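PDB 4GOQ: DUF1491 domain-containing protein from Caulobacter crescentus, which is of unknown function and belongs to the DUF1491 family, folding as a small single-chain domain with two helices and a mixed beta sheet. Local coordinates for residues Val37-Val42 with Val93-Arg98. Sequence-based numbering, arbitrary orientation.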
loop_
_atom_site.group_PDB
_atom_site.type_symbol
_atom_site.label_atom_id
_atom_site.label_comp_id
_atom_site.label_asym_id
_atom_site.label_seq_id
_atom_site.Cartn_x
_atom_site.Cartn_y
_atom_site.Cartn_z
ATOM N N VAL A 37 1.493 6.957 1.511
ATOM C CA VAL A 37 1.605 5.507 1.692
ATOM C C VAL A 37 1.554 4.770 0.348
ATOM O O VAL A 37 0.730 5.098 -0.504
ATOM C CB VAL A 37 0.488 4.937 2.631
ATOM C CG1 VAL A 37 0.661 3.430 2.851
ATOM C CG2 VAL A 37 0.443 5.656 3.985
ATOM N N LEU A 38 2.454 3.777 0.181
ATOM C CA LEU A 38 2.443 2.806 -0.904
ATOM C C LEU A 38 2.054 1.487 -0.294
ATOM O O LEU A 38 2.659 1.087 0.689
ATOM C CB LEU A 38 3.812 2.639 -1.608
ATOM C CG LEU A 38 4.305 3.676 -2.591
ATOM C CD1 LEU A 38 5.572 3.145 -3.295
ATOM C CD2 LEU A 38 3.236 4.027 -3.653
ATOM N N VAL A 39 1.096 0.779 -0.883
ATOM C CA VAL A 39 0.714 -0.537 -0.387
ATOM C C VAL A 39 1.021 -1.568 -1.464
ATOM O O VAL A 39 0.514 -1.451 -2.572
ATOM C CB VAL A 39 -0.777 -0.607 0.051
ATOM C CG1 VAL A 39 -1.159 -2.021 0.505
ATOM C CG2 VAL A 39 -1.076 0.414 1.138
ATOM N N LYS A 40 1.847 -2.559 -1.128
ATOM C CA LYS A 40 2.177 -3.678 -2.015
ATOM C C LYS A 40 1.383 -4.884 -1.551
ATOM O O LYS A 40 1.635 -5.382 -0.465
ATOM C CB LYS A 40 3.683 -3.967 -1.970
ATOM C CG LYS A 40 4.109 -5.094 -2.932
ATOM C CD LYS A 40 5.618 -5.344 -2.676
ATOM C CE LYS A 40 6.176 -6.466 -3.457
ATOM N NZ LYS A 40 7.527 -6.840 -2.932
ATOM N N ALA A 41 0.412 -5.343 -2.353
ATOM C CA ALA A 41 -0.420 -6.488 -1.985
ATOM C C ALA A 41 0.020 -7.701 -2.798
ATOM O O ALA A 41 -0.053 -7.681 -4.018
ATOM C CB ALA A 41 -1.890 -6.165 -2.225
ATOM N N VAL A 42 0.546 -8.715 -2.122
ATOM C CA VAL A 42 1.075 -9.913 -2.776
ATOM C C VAL A 42 0.070 -11.038 -2.627
ATOM O O VAL A 42 -0.343 -11.345 -1.502
ATOM C CB VAL A 42 2.480 -10.321 -2.218
ATOM C CG1 VAL A 42 3.001 -11.600 -2.893
ATOM C CG2 VAL A 42 3.491 -9.186 -2.371
ATOM N N VAL A 93 3.978 -0.341 2.823
ATOM C CA VAL A 93 3.360 -1.415 3.586
ATOM C C VAL A 93 3.239 -2.605 2.675
ATOM O O VAL A 93 2.711 -2.473 1.564
ATOM C CB VAL A 93 1.977 -1.004 4.184
ATOM C CG1 VAL A 93 1.327 -2.199 4.873
ATOM C CG2 VAL A 93 2.121 0.166 5.177
ATOM N N GLU A 94 3.762 -3.757 3.105
ATOM C CA GLU A 94 3.679 -4.959 2.266
ATOM C C GLU A 94 2.726 -5.928 2.944
ATOM O O GLU A 94 2.806 -6.146 4.155
ATOM C CB GLU A 94 5.097 -5.565 2.056
ATOM C CG GLU A 94 5.138 -6.726 1.085
ATOM C CD GLU A 94 6.538 -7.096 0.616
ATOM O OE1 GLU A 94 7.514 -6.765 1.324
ATOM O OE2 GLU A 94 6.662 -7.722 -0.460
ATOM N N ILE A 95 1.750 -6.427 2.174
ATOM C CA ILE A 95 0.751 -7.353 2.674
ATOM C C ILE A 95 0.826 -8.616 1.827
ATOM O O ILE A 95 0.708 -8.552 0.604
ATOM C CB ILE A 95 -0.671 -6.714 2.670
ATOM C CG1 ILE A 95 -0.739 -5.454 3.615
ATOM C CG2 ILE A 95 -1.734 -7.762 3.045
ATOM C CD1 ILE A 95 -1.923 -4.632 3.451
ATOM N N GLU A 96 1.016 -9.753 2.483
ATOM C CA GLU A 96 1.085 -11.045 1.836
ATOM C C GLU A 96 -0.127 -11.846 2.265
ATOM O O GLU A 96 -0.294 -12.161 3.443
ATOM C CB GLU A 96 2.396 -11.750 2.163
ATOM C CG GLU A 96 3.562 -11.290 1.307
ATOM C CD GLU A 96 4.881 -11.956 1.648
ATOM O OE1 GLU A 96 5.524 -11.533 2.634
ATOM O OE2 GLU A 96 5.274 -12.897 0.921
ATOM N N ASP A 97 -1.019 -12.107 1.315
ATOM C CA ASP A 97 -2.267 -12.772 1.618
ATOM C C ASP A 97 -2.542 -13.885 0.629
ATOM O O ASP A 97 -2.262 -13.737 -0.564
ATOM C CB ASP A 97 -3.418 -11.745 1.606
ATOM C CG ASP A 97 -4.775 -12.332 1.946
ATOM O OD1 ASP A 97 -4.951 -12.809 3.095
ATOM O OD2 ASP A 97 -5.669 -12.294 1.076
ATOM N N ARG A 98 -3.108 -14.997 1.138
ATOM C CA ARG A 98 -3.491 -16.182 0.377
ATOM C C ARG A 98 -4.432 -15.820 -0.784
ATOM O O ARG A 98 -4.349 -16.445 -1.833
ATOM C CB ARG A 98 -4.169 -17.198 1.303
#
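Lys40 and Glu94 stand side by side on neighbouring parallel strands, both pointing the same way, and join their ends in a salt bridge, Lys40 NZ lying 2.8 Å from Glu94 OE2. In each, CG is anti to the backbone N (chi1 -177° in Lys40), and both chains run on extended; Lys40 CE comes to 3.3 Å from Glu94 OE2. The ammonium meets that oxygen from above the carboxylate plane, about 48° out of it. On this face, Val42 CG2 reaches to 4.0 Å from Glu94 OE2, while Val42 CB rests against the aliphatic CG of Glu96 at 3.8 Å.

The face of Val37, Val39, Ala41, Val93 and Ile95 is apolar; at its end Asp97 pairs with Arg101. Val39 CG1 meets the tip of Ile95, atom CD1, at 4.0 Å, the side chains crossing at a slant, and Val37 CG1 approaches Val93 CG2. Beta-branched valine and isoleucine suit extended strands; Ala41, bridged to Ile95, has only a CB, which touches Phe52 of strand 48-56. Helix 6-19 packs over this side, Val10 meeting Val93 and Leu13 meeting Ile95.

Five backbone bonds set the register. Lys40 gives its N to Val93 O and takes Ile95 N on its own O; Val42 repeats the pattern with Ile95 O and Asp97 N, and Leu38 O accepts Val93 N. The Val42 N to Ile95 O bond, at 2.7 Å, is almost straight (178°). Antiparallel strands 48-56 and 23-28 flank 37-42 and 93-97 respectively, making this the mixed sheet's one parallel pairing.

Lys40 NZ also forms salt bridges with Asp77 and Glu73. One ammonium, on a largely buried lysine, faces three carboxylates, which would probably favour its protonated state: a charged cluster on one face of the sheet, a hydrophobic core on the other.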